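Local coordinates for zinc finger (CCCH type) motif-containing protein (Toxoplasma gondii, PDB 7NG2) that probably reads N6-methyladenosine in mRNA through its YTH domain, coupling that mark to cleavage and polyadenylation of transcripts, at residues 20-23 with 24-28; 59-62 with 63-67; 88-91 with 92-96; 106-110 with 111-115; 137-140 with 141-145. All blocks are in the same frame, centred on the assembly; numbering follows the deposited sequence. Where two conformers were deposited one is given.

All five contacts are local and follow one another along the chain, so none encloses or crosses another. Contact 1 turns the chain from strand 14-21 into helix 24-33. Contact 2 rounds the bend between strands 55-62 and 67-74; it touches contact 1, where Ser21 O probably accepts from Asn63 N. Contact 3 coils a surface loop on the way to strand 98-109 and stands apart from contacts 4 and 5, on the other side of the chain's centre. Contact 4 leaves strand 98-109 in a short 3-10 turn and joins contact 2 through Gly66 and Phe110. Contact 5, in helix 137-149, packs on contacts 2 and 4, tying helix, sheet and turn together.

Contact 1 (20-23 with 24-28); sequences KSNR and MSNIY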
loop_
_atom_site.group_PDB
_atom_site.type_symbol
_atom_site.label_atom_id
_atom_site.label_comp_id
_atom_site.label_asym_id
_atom_site.label_seq_id
_atom_site.Cartn_x
_atom_site.Cartn_y
_atom_site.Cartn_z
ATOM N N LYS A 20 -1.263 3.293 5.954
ATOM C CA LYS A 20 -2.215 3.248 7.054
ATOM C C LYS A 20 -3.473 4.020 6.670
ATOM O O LYS A 20 -3.418 4.998 5.925
ATOM C CB LYS A 20 -1.609 3.844 8.329
ATOM C CG LYS A 20 -0.369 3.123 8.856
ATOM C CD LYS A 20 -0.626 1.655 9.210
ATOM C CE LYS A 20 -1.520 1.546 10.436
ATOM N NZ LYS A 20 -1.573 0.127 10.917
ATOM N N SER A 21 -4.614 3.568 7.173
ATOM C CA SER A 21 -5.872 4.250 6.911
ATOM C C SER A 21 -6.641 4.379 8.212
ATOM O O SER A 21 -6.821 3.387 8.919
ATOM C CB SER A 21 -6.718 3.451 5.924
ATOM O OG SER A 21 -7.940 4.122 5.662
ATOM N N ASN A 22 -7.096 5.585 8.540
ATOM C CA ASN A 22 -7.862 5.701 9.775
ATOM C C ASN A 22 -9.261 5.108 9.647
ATOM O O ASN A 22 -9.844 4.711 10.662
ATOM C CB ASN A 22 -7.890 7.144 10.292
ATOM C CG ASN A 22 -8.805 8.042 9.487
ATOM O OD1 ASN A 22 -8.818 7.995 8.257
ATOM N ND2 ASN A 22 -9.578 8.873 10.182
ATOM N N ARG A 23 -9.796 5.005 8.431
ATOM C CA ARG A 23 -11.174 4.590 8.216
ATOM C C ARG A 23 -11.182 3.396 7.276
ATOM O O ARG A 23 -10.596 3.460 6.192
ATOM C CB ARG A 23 -11.978 5.723 7.569
ATOM C CG ARG A 23 -12.221 6.926 8.462
ATOM C CD ARG A 23 -13.127 7.935 7.768
ATOM N NE ARG A 23 -13.466 9.055 8.640
ATOM C CZ ARG A 23 -14.600 9.148 9.325
ATOM N NH1 ARG A 23 -15.509 8.185 9.241
ATOM N NH2 ARG A 23 -14.827 10.203 10.096
ATOM N N MET A 24 -11.854 2.317 7.684
ATOM C CA MET A 24 -12.096 1.218 6.757
ATOM C C MET A 24 -12.868 1.685 5.533
ATOM O O MET A 24 -12.644 1.172 4.431
ATOM C CB MET A 24 -12.851 0.079 7.446
ATOM C CG MET A 24 -11.963 -0.901 8.183
ATOM S SD MET A 24 -10.706 -1.689 7.154
ATOM C CE MET A 24 -11.690 -2.655 6.017
ATOM N N SER A 25 -13.760 2.668 5.701
ATOM C CA SER A 25 -14.529 3.181 4.572
ATOM C C SER A 25 -13.622 3.743 3.486
ATOM O O SER A 25 -13.955 3.661 2.299
ATOM C CB SER A 25 -15.545 4.228 5.043
ATOM O OG SER A 25 -14.917 5.370 5.602
ATOM N N ASN A 26 -12.469 4.297 3.863
ATOM C CA ASN A 26 -11.533 4.768 2.847
ATOM C C ASN A 26 -10.922 3.603 2.070
ATOM O O ASN A 26 -10.693 3.712 0.858
ATOM C CB ASN A 26 -10.450 5.640 3.485
ATOM C CG ASN A 26 -10.987 6.976 3.962
ATOM O OD1 ASN A 26 -12.031 7.438 3.503
ATOM N ND2 ASN A 26 -10.270 7.605 4.881
ATOM N N ILE A 27 -10.643 2.489 2.754
ATOM C CA ILE A 27 -10.180 1.280 2.074
ATOM C C ILE A 27 -11.230 0.796 1.084
ATOM O O ILE A 27 -10.915 0.444 -0.060
ATOM C CB ILE A 27 -9.827 0.188 3.102
ATOM C CG1 ILE A 27 -8.724 0.670 4.045
ATOM C CG2 ILE A 27 -9.417 -1.101 2.387
ATOM C CD1 ILE A 27 -7.402 0.903 3.361
ATOM N N TYR A 28 -12.496 0.777 1.507
ATOM C CA TYR A 28 -13.565 0.337 0.618
ATOM C C TYR A 28 -13.639 1.220 -0.619
ATOM O O TYR A 28 -13.762 0.718 -1.742
ATOM C CB TYR A 28 -14.905 0.338 1.355
ATOM C CG TYR A 28 -14.946 -0.562 2.565
ATOM C CD1 TYR A 28 -14.189 -1.724 2.626
ATOM C CD2 TYR A 28 -15.746 -0.241 3.657
ATOM C CE1 TYR A 28 -14.232 -2.547 3.742
ATOM C CE2 TYR A 28 -15.793 -1.054 4.774
ATOM C CZ TYR A 28 -15.034 -2.204 4.812
ATOM O OH TYR A 28 -15.079 -3.011 5.925
#
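Ser21 and Asn26 meet around the backbone carbonyl of Arg23, where strand gives way to helix. Two polar bonds converge on Arg23 O. The hydroxyl of Ser21 donates to it at 2.8 Å between OG and O, approaching from above the carbonyl plane, and Asn26 N adds a weak bond to the same oxygen at 3.1 Å, bent to 133° at the hydrogen. Ser21 can reach because its OG is turned anti to the backbone N (chi1 -180°), which sets OG beside its own carbonyl carbon, toward the residues that follow. A small hydroxyl suits this buried place: it holds the turn and takes little room.

Close packing surrounds these bonds. Arg23 occupies the N-cap position, yet its side chain runs outward, extended from CG to NE, and the aliphatic part, CB to CD, does the side-chain touching. Its CB touches two helix residues, 3.6 Å from Ser25 OG and 3.7 Å from Asn26 ND2. Asn26 CB approaches Ser21 OG at 3.7 Å. Ile27, in the conformer described, sets its CD1 3.7 Å from Ser21 CB, apolar carbon suited to the interior.

Ser21 and Ile27 both rest against Trp36 of strand 35-36, while Asn26 touches Trp87 and its side chain lies about 4 Å from an isopropanol, probably from the crystallisation liquor. YTH domains hold methyladenosine in a tryptophan-lined cage, and this neighbourhood is consistent with such a pocket. Helix 24-33 thus packs over the mixed sheet, Met24 meeting Ala62 and Ile27 meeting Phe60 of strand 55-62.

Contact 2 (59-62 with 63-67); sequences LFSA and NESGG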
loop_
_atom_site.group_PDB
_atom_site.type_symbol
_atom_site.label_atom_id
_atom_site.label_comp_id
_atom_site.label_asym_id
_atom_site.label_seq_id
_atom_site.Cartn_x
_atom_site.Cartn_y
_atom_site.Cartn_z
ATOM N N LEU A 59 1.059 -1.738 0.817
ATOM C CA LEU A 59 0.563 -2.788 1.707
ATOM C C LEU A 59 -0.356 -2.108 2.711
ATOM O O LEU A 59 0.109 -1.328 3.550
ATOM C CB LEU A 59 1.736 -3.470 2.412
ATOM C CG LEU A 59 2.575 -4.455 1.568
ATOM C CD1 LEU A 59 3.234 -3.834 0.325
ATOM C CD2 LEU A 59 3.625 -5.143 2.442
ATOM N N PHE A 60 -1.654 -2.383 2.610
ATOM C CA PHE A 60 -2.661 -1.597 3.321
ATOM C C PHE A 60 -2.952 -2.172 4.699
ATOM O O PHE A 60 -3.216 -3.371 4.835
ATOM C CB PHE A 60 -3.946 -1.555 2.509
ATOM C CG PHE A 60 -3.872 -0.650 1.310
ATOM C CD1 PHE A 60 -3.409 -1.124 0.091
ATOM C CD2 PHE A 60 -4.259 0.681 1.402
ATOM C CE1 PHE A 60 -3.348 -0.300 -1.023
ATOM C CE2 PHE A 60 -4.192 1.512 0.290
ATOM C CZ PHE A 60 -3.729 1.018 -0.917
ATOM N N SER A 61 -2.942 -1.303 5.706
ATOM C CA SER A 61 -3.206 -1.679 7.093
ATOM C C SER A 61 -4.052 -0.595 7.753
ATOM O O SER A 61 -3.553 0.488 8.073
ATOM C CB SER A 61 -1.886 -1.868 7.838
ATOM O OG SER A 61 -2.131 -2.064 9.219
ATOM N N ALA A 62 -5.326 -0.888 7.979
ATOM C CA ALA A 62 -6.177 0.069 8.669
ATOM C C ALA A 62 -5.726 0.236 10.117
ATOM O O ALA A 62 -5.274 -0.715 10.762
ATOM C CB ALA A 62 -7.627 -0.411 8.632
ATOM N N ASN A 63 -5.813 1.464 10.616
ATOM C CA ASN A 63 -5.425 1.748 11.993
ATOM C C ASN A 63 -6.183 0.839 12.954
ATOM O O ASN A 63 -7.410 0.744 12.902
ATOM C CB ASN A 63 -5.748 3.209 12.322
ATOM C CG ASN A 63 -4.815 4.202 11.641
ATOM O OD1 ASN A 63 -3.826 3.836 11.014
ATOM N ND2 ASN A 63 -5.136 5.486 11.778
ATOM N N GLU A 64 -5.433 0.137 13.803
ATOM C CA GLU A 64 -5.973 -0.744 14.837
ATOM C C GLU A 64 -6.626 -2.003 14.292
ATOM O O GLU A 64 -7.320 -2.717 15.026
ATOM C CB GLU A 64 -6.897 -0.012 15.813
ATOM C CG GLU A 64 -6.115 0.685 16.850
ATOM C CD GLU A 64 -5.226 -0.266 17.634
ATOM O OE1 GLU A 64 -5.445 -1.504 17.621
ATOM O OE2 GLU A 64 -4.311 0.236 18.284
ATOM N N SER A 65 -6.399 -2.308 13.020
ATOM C CA SER A 65 -6.878 -3.561 12.460
ATOM C C SER A 65 -6.034 -4.749 12.891
ATOM O O SER A 65 -6.492 -5.889 12.769
ATOM C CB SER A 65 -6.901 -3.476 10.937
ATOM O OG SER A 65 -5.581 -3.440 10.420
ATOM N N GLY A 66 -4.828 -4.503 13.393
ATOM C CA GLY A 66 -3.930 -5.568 13.792
ATOM C C GLY A 66 -3.193 -6.267 12.670
ATOM O O GLY A 66 -2.517 -7.268 12.933
ATOM N N GLY A 67 -3.286 -5.782 11.432
ATOM C CA GLY A 67 -2.634 -6.460 10.329
ATOM C C GLY A 67 -2.888 -5.802 8.996
ATOM O O GLY A 67 -3.113 -4.592 8.917
#
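Ser61 and Gly67 are joined by the shortest bond here, 2.7 Å from Ser61 OG to Gly67 O, the hydroxyl arriving tilted 30° from the carbonyl plane. The same OG takes a hydrogen bond from Lys20 NZ, so this buried serine both gives and receives. Ala62 O is gripped twice by Ser65: its OG donates at 2.8 Å, and Ser65 N at 3.0 Å with an N-H angle of 159°. The two donors differ in approach, the hydroxyl tilted modestly from the carbonyl plane and the amide well above it. Ser65 OG can double back because it sits between its own backbone N and carbonyl carbon (chi1 70°); Gly67 N then adds a weak bond to that hydroxyl.

This is a type II beta turn from Ala62 to Ser65, within the connection of a beta hairpin linking antiparallel strands 55-62 and 67-74. Glu64 takes the left-handed backbone conformation at the third position, and Gly66 also has positive phi, which favours glycine.

Farther out, Ala62 CB lies 3.9 Å from Ser65 CB, small groups that let the bend close tightly. Farther back along the strand, Phe60 stacks on Trp102 and meets Trp36 edge-to-face, while Leu59 touches Met147 of helix 137-149.

Contact 3 (88-91 with 92-96); sequences GPVQ and LRLGS
Arg93 folds back over Val90 because its chain, launched with CG anti to the carbonyl carbon, bends sharply at chi3 (-99°). The guanidinium thereby comes to lie with Val90 CA 3.7 Å above one face, offset toward the rim, and its NH1 lies 3.8 Å from Val90 CG2; the two side chains cross at about a right angle. The place is exposed, one where a long arginine can lay its flat guanidinium against Val90. Gln91 is bent too, at chi2 (82°), which sends its amide toward Gly95, where the chain leaves the coil: NE2 donates to a water at 2.8 Å, which also bridges toward the carbonyls of Gln91 and Gly95. The stronger partner of NE2 is Asn97 OD1, while OE1 receives a weak bond from Trp87 N.

Between these groups run three successive backbone bonds, Leu92 N to Pro89 O, Arg93 N to Val90 O at 2.9 Å and Leu94 N to Gln91 O. Leu94 packs its CG on the backbone, 3.4 Å from Val90 O. Its CD1 makes an apolar contact with Val90 CG1 at 4.1 Å, the two side chains meeting obliquely.

Leu94 also touches Ala37 and lies about 4 Å from a bound isopropanol. Bonds from N-H to the carbonyl three residues back mark a short 3-10 helix that begins at Pro89, whose ring suits a first turn needing no N-H. It forms part of the loop between strands 67-74 and 98-109, a loop that in related YTH domains helps line the methyladenosine pocket, and may do so here.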
loop_
_atom_site.group_PDB
_atom_site.type_symbol
_atom_site.label_atom_id
_atom_site.label_comp_id
_atom_site.label_asym_id
_atom_site.label_seq_id
_atom_site.Cartn_x
_atom_site.Cartn_y
_atom_site.Cartn_z
ATOM N N GLY A 88 -13.551 13.811 0.568
ATOM C CA GLY A 88 -14.136 14.830 1.403
ATOM C C GLY A 88 -13.090 15.827 1.857
ATOM O O GLY A 88 -12.011 15.937 1.272
ATOM N N PRO A 89 -13.396 16.569 2.924
ATOM C CA PRO A 89 -12.528 17.695 3.320
ATOM C C PRO A 89 -11.079 17.327 3.609
ATOM O O PRO A 89 -10.202 18.193 3.488
ATOM C CB PRO A 89 -13.238 18.256 4.557
ATOM C CG PRO A 89 -14.677 17.900 4.346
ATOM C CD PRO A 89 -14.654 16.543 3.689
ATOM N N VAL A 90 -10.795 16.083 4.004
ATOM C CA VAL A 90 -9.405 15.668 4.194
ATOM C C VAL A 90 -8.590 15.815 2.912
ATOM O O VAL A 90 -7.361 15.929 2.971
ATOM C CB VAL A 90 -9.330 14.245 4.791
ATOM C CG1 VAL A 90 -9.660 13.214 3.733
ATOM C CG2 VAL A 90 -7.947 13.981 5.383
ATOM N N GLN A 91 -9.255 15.836 1.751
ATOM C CA GLN A 91 -8.568 16.069 0.483
ATOM C C GLN A 91 -7.656 17.289 0.562
ATOM O O GLN A 91 -6.562 17.298 -0.013
ATOM C CB GLN A 91 -9.618 16.247 -0.616
ATOM C CG GLN A 91 -9.123 16.107 -2.034
ATOM C CD GLN A 91 -9.017 14.662 -2.470
ATOM O OE1 GLN A 91 -10.027 13.963 -2.641
ATOM N NE2 GLN A 91 -7.793 14.203 -2.654
ATOM N N LEU A 92 -8.080 18.319 1.302
ATOM C CA LEU A 92 -7.323 19.562 1.398
ATOM C C LEU A 92 -5.987 19.405 2.115
ATOM O O LEU A 92 -5.115 20.265 1.959
ATOM C CB LEU A 92 -8.170 20.626 2.101
ATOM C CG LEU A 92 -9.495 20.996 1.427
ATOM C CD1 LEU A 92 -10.435 21.684 2.409
ATOM C CD2 LEU A 92 -9.226 21.898 0.240
ATOM N N ARG A 93 -5.803 18.344 2.902
ATOM C CA ARG A 93 -4.555 18.117 3.622
ATOM C C ARG A 93 -3.738 16.974 3.039
ATOM O O ARG A 93 -2.813 16.482 3.695
ATOM C CB ARG A 93 -4.814 17.876 5.110
ATOM C CG ARG A 93 -5.352 19.092 5.839
ATOM C CD ARG A 93 -5.986 18.709 7.166
ATOM N NE ARG A 93 -7.440 18.623 7.066
ATOM C CZ ARG A 93 -8.157 17.596 7.507
ATOM N NH1 ARG A 93 -7.556 16.564 8.084
ATOM N NH2 ARG A 93 -9.477 17.600 7.373
ATOM N N LEU A 94 -4.060 16.535 1.830
ATOM C CA LEU A 94 -3.373 15.428 1.191
ATOM C C LEU A 94 -2.786 15.892 -0.133
ATOM O O LEU A 94 -3.159 16.935 -0.667
ATOM C CB LEU A 94 -4.348 14.276 0.921
ATOM C CG LEU A 94 -4.998 13.655 2.159
ATOM C CD1 LEU A 94 -6.144 12.728 1.763
ATOM C CD2 LEU A 94 -3.955 12.900 2.961
ATOM N N GLY A 95 -1.854 15.107 -0.659
ATOM C CA GLY A 95 -1.469 15.241 -2.047
ATOM C C GLY A 95 -2.617 14.828 -2.959
ATOM O O GLY A 95 -3.692 14.421 -2.521
ATOM N N SER A 96 -2.375 14.938 -4.264
ATOM C CA SER A 96 -3.414 14.600 -5.226
ATOM C C SER A 96 -3.629 13.087 -5.269
ATOM O O SER A 96 -2.742 12.291 -4.936
ATOM C CB SER A 96 -3.041 15.098 -6.624
ATOM O OG SER A 96 -3.024 16.514 -6.693
HETATM O O HOH W 1 -5.744 16.043 -2.244
#

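Contact 4 (106-110 with 111-115); sequences CKIEF and EELGK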
loop_
_atom_site.group_PDB
_atom_site.type_symbol
_atom_site.label_atom_id
_atom_site.label_comp_id
_atom_site.label_asym_id
_atom_site.label_seq_id
_atom_site.Cartn_x
_atom_site.Cartn_y
_atom_site.Cartn_z
ATOM N N CYS A 106 -7.228 -9.619 1.669
ATOM C CA CYS A 106 -7.009 -10.764 2.541
ATOM C C CYS A 106 -7.118 -10.291 3.979
ATOM O O CYS A 106 -7.336 -9.109 4.257
ATOM C CB CYS A 106 -5.606 -11.345 2.344
ATOM S SG CYS A 106 -4.266 -10.165 2.652
ATOM N N LYS A 107 -6.939 -11.233 4.894
ATOM C CA LYS A 107 -6.772 -10.940 6.309
ATOM C C LYS A 107 -5.514 -11.651 6.777
ATOM O O LYS A 107 -5.402 -12.875 6.646
ATOM C CB LYS A 107 -7.989 -11.413 7.103
ATOM C CG LYS A 107 -9.290 -10.830 6.592
ATOM C CD LYS A 107 -10.298 -10.617 7.697
ATOM C CE LYS A 107 -11.589 -10.033 7.144
ATOM N NZ LYS A 107 -12.659 -9.962 8.178
ATOM N N ILE A 108 -4.563 -10.884 7.301
ATOM C CA ILE A 108 -3.374 -11.438 7.943
ATOM C C ILE A 108 -3.003 -10.523 9.098
ATOM O O ILE A 108 -3.013 -9.299 8.955
ATOM C CB ILE A 108 -2.210 -11.624 6.945
ATOM C CG1 ILE A 108 -1.030 -12.335 7.610
ATOM C CG2 ILE A 108 -1.783 -10.287 6.338
ATOM C CD1 ILE A 108 0.019 -12.814 6.618
ATOM N N GLU A 109 -2.714 -11.104 10.254
ATOM C CA GLU A 109 -2.413 -10.336 11.454
ATOM C C GLU A 109 -0.908 -10.189 11.623
ATOM O O GLU A 109 -0.152 -11.125 11.350
ATOM C CB GLU A 109 -2.984 -11.030 12.694
ATOM C CG GLU A 109 -4.488 -11.236 12.668
ATOM C CD GLU A 109 -5.258 -9.956 12.941
ATOM O OE1 GLU A 109 -4.736 -9.088 13.675
ATOM O OE2 GLU A 109 -6.387 -9.818 12.424
ATOM N N PHE A 110 -0.481 -9.018 12.112
ATOM C CA PHE A 110 0.929 -8.829 12.437
ATOM C C PHE A 110 1.426 -9.942 13.351
ATOM O O PHE A 110 2.553 -10.429 13.201
ATOM C CB PHE A 110 1.140 -7.480 13.129
ATOM C CG PHE A 110 0.852 -6.277 12.260
ATOM C CD1 PHE A 110 1.369 -6.167 10.977
ATOM C CD2 PHE A 110 0.073 -5.239 12.748
ATOM C CE1 PHE A 110 1.101 -5.042 10.198
ATOM C CE2 PHE A 110 -0.196 -4.116 11.978
ATOM C CZ PHE A 110 0.319 -4.020 10.702
ATOM N N GLU A 111 0.598 -10.362 14.307
ATOM C CA GLU A 111 1.041 -11.373 15.260
ATOM C C GLU A 111 1.246 -12.741 14.623
ATOM O O GLU A 111 2.009 -13.546 15.166
ATOM C CB GLU A 111 0.086 -11.448 16.446
ATOM C CG GLU A 111 0.282 -10.302 17.424
ATOM C CD GLU A 111 -0.226 -10.620 18.811
ATOM O OE1 GLU A 111 -0.328 -9.685 19.634
ATOM O OE2 GLU A 111 -0.512 -11.804 19.080
ATOM N N GLU A 112 0.606 -13.016 13.481
ATOM C CA GLU A 112 0.868 -14.267 12.780
ATOM C C GLU A 112 2.267 -14.304 12.195
ATOM O O GLU A 112 2.775 -15.390 11.899
ATOM C CB GLU A 112 -0.129 -14.464 11.642
ATOM C CG GLU A 112 -1.552 -14.669 12.088
ATOM C CD GLU A 112 -2.475 -14.927 10.920
ATOM O OE1 GLU A 112 -2.534 -16.087 10.459
ATOM O OE2 GLU A 112 -3.126 -13.971 10.455
ATOM N N LEU A 113 2.892 -13.152 12.008
ATOM C CA LEU A 113 4.241 -13.095 11.473
ATOM C C LEU A 113 5.299 -13.264 12.555
ATOM O O LEU A 113 6.492 -13.279 12.242
ATOM C CB LEU A 113 4.439 -11.783 10.710
ATOM C CG LEU A 113 3.327 -11.536 9.684
ATOM C CD1 LEU A 113 3.342 -10.103 9.182
ATOM C CD2 LEU A 113 3.453 -12.509 8.524
ATOM N N GLY A 114 4.887 -13.416 13.813
ATOM C CA GLY A 114 5.843 -13.562 14.889
ATOM C C GLY A 114 6.666 -12.301 15.071
ATOM O O GLY A 114 6.210 -11.180 14.841
ATOM N N LYS A 115 7.919 -12.500 15.472
ATOM C CA LYS A 115 8.829 -11.403 15.790
ATOM C C LYS A 115 9.443 -10.906 14.485
ATOM O O LYS A 115 10.541 -11.298 14.082
ATOM C CB LYS A 115 9.925 -11.907 16.718
ATOM C CG LYS A 115 9.462 -12.930 17.738
ATOM C CD LYS A 115 10.659 -13.654 18.340
ATOM C CE LYS A 115 11.165 -12.988 19.599
ATOM N NZ LYS A 115 11.192 -13.951 20.732
HETATM O O HOH W 2 5.176 -9.016 13.237
#
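Glu109 and Glu112 are tied by two bonds running in opposite directions. Glu109 N donates to Glu112 OE2 at 2.9 Å, a nearly straight bond (166°) that meets the carboxylate on its anti side, somewhat out of its plane, and Glu112 N returns one to Glu109 O, also 2.9 Å but strongly bent (135°). Glu112 can do this because its chain stays extended beyond CG (chi2 -177°), carrying the carboxylate back alongside the strand. Beside it, Ile108 CD1 meets Leu113 CD2 at 3.9 Å, branched apolar groups crossing at about a right angle.

The grip of Glu112 on Glu109 N resembles one half of a capping box, without the reciprocal side-chain bond. The backbone here leaves strand 98-109 through a 3-10 turn, continued by Leu113 N to Phe110 O at 3.0 Å. A water donates to Phe110 O and, at 2.9 Å, to Gly114 O, bridging the end of the turn; Gly114 has positive phi, which favours glycine.

Around this first shell, Arg150 forms a salt bridge with Glu112 OE1, holding the carboxylate from its other oxygen and probably stabilising its charge. Phe110 meets Phe68 edge-to-face, and its backbone bonds to Gly66 of the neighbouring hairpin. Leu113 reaches Leu143 and Trp146 of helix 137-149, and Ile108 reaches Met147.

Contact 5 (137-140 with 141-145); sequences PALG and SLLCT
Leu139 and Leu143, four residues apart and so one turn along the same face, set their branches side by side. Leu139 CG is anti to its backbone N (chi1 174°), whereas Leu143 CG is anti to its carbonyl carbon (chi1 -67°), and the two isobutyl groups converge at an angle: CD1 of Leu139 comes to 3.9 Å from Leu143 CG, while Leu139 CG lies 4.1 Å from Leu143 CD1. Leu143 CG also sits over the chain just before it, 3.3 Å from Leu139 O. On another side of the helix, Leu142 lays its CG 3.5 Å from Ala138 O, alongside the backbone.

Behind these groups is ordinary alpha-helical bonding in helix 137-149, each N-H reaching the carbonyl four residues earlier: Ser141 N to Pro137 O at 2.8 Å, Leu143 N to Leu139 O at 2.8 Å, the latter nearly along the C=O axis, and Cys144 N to Gly140 O at 3.0 Å. Proline suits the first turn, where no earlier helical carbonyl awaits its nitrogen. Gly140 is buried, and glycine keeps the helix slim there; Cys144 CB passes 3.6 Å from Gly140 O.

Leu143 and Cys144 pack on the sheet, both meeting Leu59 of strand 55-62. Among the loops, Leu143 also lies on Leu126, Leu139 touches Val116, and Pro137 rests on Trp120.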
loop_
_atom_site.group_PDB
_atom_site.type_symbol
_atom_site.label_atom_id
_atom_site.label_comp_id
_atom_site.label_asym_id
_atom_site.label_seq_id
_atom_site.Cartn_x
_atom_site.Cartn_y
_atom_site.Cartn_z
ATOM N N PRO A 137 13.186 -5.115 0.441
ATOM C CA PRO A 137 12.546 -5.962 -0.573
ATOM C C PRO A 137 12.387 -7.418 -0.165
ATOM O O PRO A 137 11.380 -8.032 -0.539
ATOM C CB PRO A 137 13.461 -5.800 -1.796
ATOM C CG PRO A 137 14.791 -5.405 -1.225
ATOM C CD PRO A 137 14.458 -4.541 -0.037
ATOM N N ALA A 138 13.328 -8.001 0.593
ATOM C CA ALA A 138 13.142 -9.395 0.990
ATOM C C ALA A 138 11.907 -9.554 1.869
ATOM O O ALA A 138 11.090 -10.456 1.651
ATOM C CB ALA A 138 14.392 -9.954 1.676
ATOM N N LEU A 139 11.743 -8.670 2.858
ATOM C CA LEU A 139 10.558 -8.719 3.705
ATOM C C LEU A 139 9.304 -8.338 2.927
ATOM O O LEU A 139 8.276 -9.014 3.030
ATOM C CB LEU A 139 10.746 -7.806 4.915
ATOM C CG LEU A 139 9.552 -7.624 5.853
ATOM C CD1 LEU A 139 9.042 -8.952 6.407
ATOM C CD2 LEU A 139 9.925 -6.659 6.973
ATOM N N GLY A 140 9.374 -7.271 2.128
ATOM C CA GLY A 140 8.207 -6.859 1.361
ATOM C C GLY A 140 7.720 -7.949 0.436
ATOM O O GLY A 140 6.519 -8.222 0.349
ATOM N N SER A 141 8.647 -8.600 -0.268
ATOM C CA SER A 141 8.265 -9.678 -1.168
ATOM C C SER A 141 7.577 -10.805 -0.407
ATOM O O SER A 141 6.559 -11.340 -0.859
ATOM C CB SER A 141 9.506 -10.188 -1.902
ATOM O OG SER A 141 9.201 -11.321 -2.689
ATOM N N LEU A 142 8.112 -11.168 0.760
ATOM C CA LEU A 142 7.516 -12.240 1.548
ATOM C C LEU A 142 6.146 -11.852 2.091
ATOM O O LEU A 142 5.227 -12.676 2.090
ATOM C CB LEU A 142 8.467 -12.642 2.671
ATOM C CG LEU A 142 9.594 -13.563 2.186
ATOM C CD1 LEU A 142 10.594 -13.822 3.291
ATOM C CD2 LEU A 142 9.007 -14.862 1.662
ATOM N N LEU A 143 5.977 -10.602 2.532
ATOM C CA LEU A 143 4.659 -10.176 2.996
ATOM C C LEU A 143 3.633 -10.289 1.883
ATOM O O LEU A 143 2.514 -10.770 2.093
ATOM C CB LEU A 143 4.713 -8.740 3.519
ATOM C CG LEU A 143 5.524 -8.507 4.797
ATOM C CD1 LEU A 143 5.588 -7.023 5.102
ATOM C CD2 LEU A 143 4.926 -9.252 5.971
ATOM N N CYS A 144 4.017 -9.912 0.668
ATOM C CA CYS A 144 3.084 -9.992 -0.448
ATOM C C CYS A 144 2.828 -11.456 -0.826
ATOM O O CYS A 144 1.688 -11.837 -1.111
ATOM C CB CYS A 144 3.649 -9.188 -1.618
ATOM S SG CYS A 144 3.520 -7.403 -1.357
ATOM N N THR A 145 3.865 -12.304 -0.771
ATOM C CA THR A 145 3.672 -13.738 -1.011
ATOM C C THR A 145 2.724 -14.347 0.015
ATOM O O THR A 145 1.767 -15.050 -0.338
ATOM C CB THR A 145 5.016 -14.468 -0.996
ATOM O OG1 THR A 145 5.803 -14.024 -2.105
ATOM C CG2 THR A 145 4.802 -15.990 -1.089
#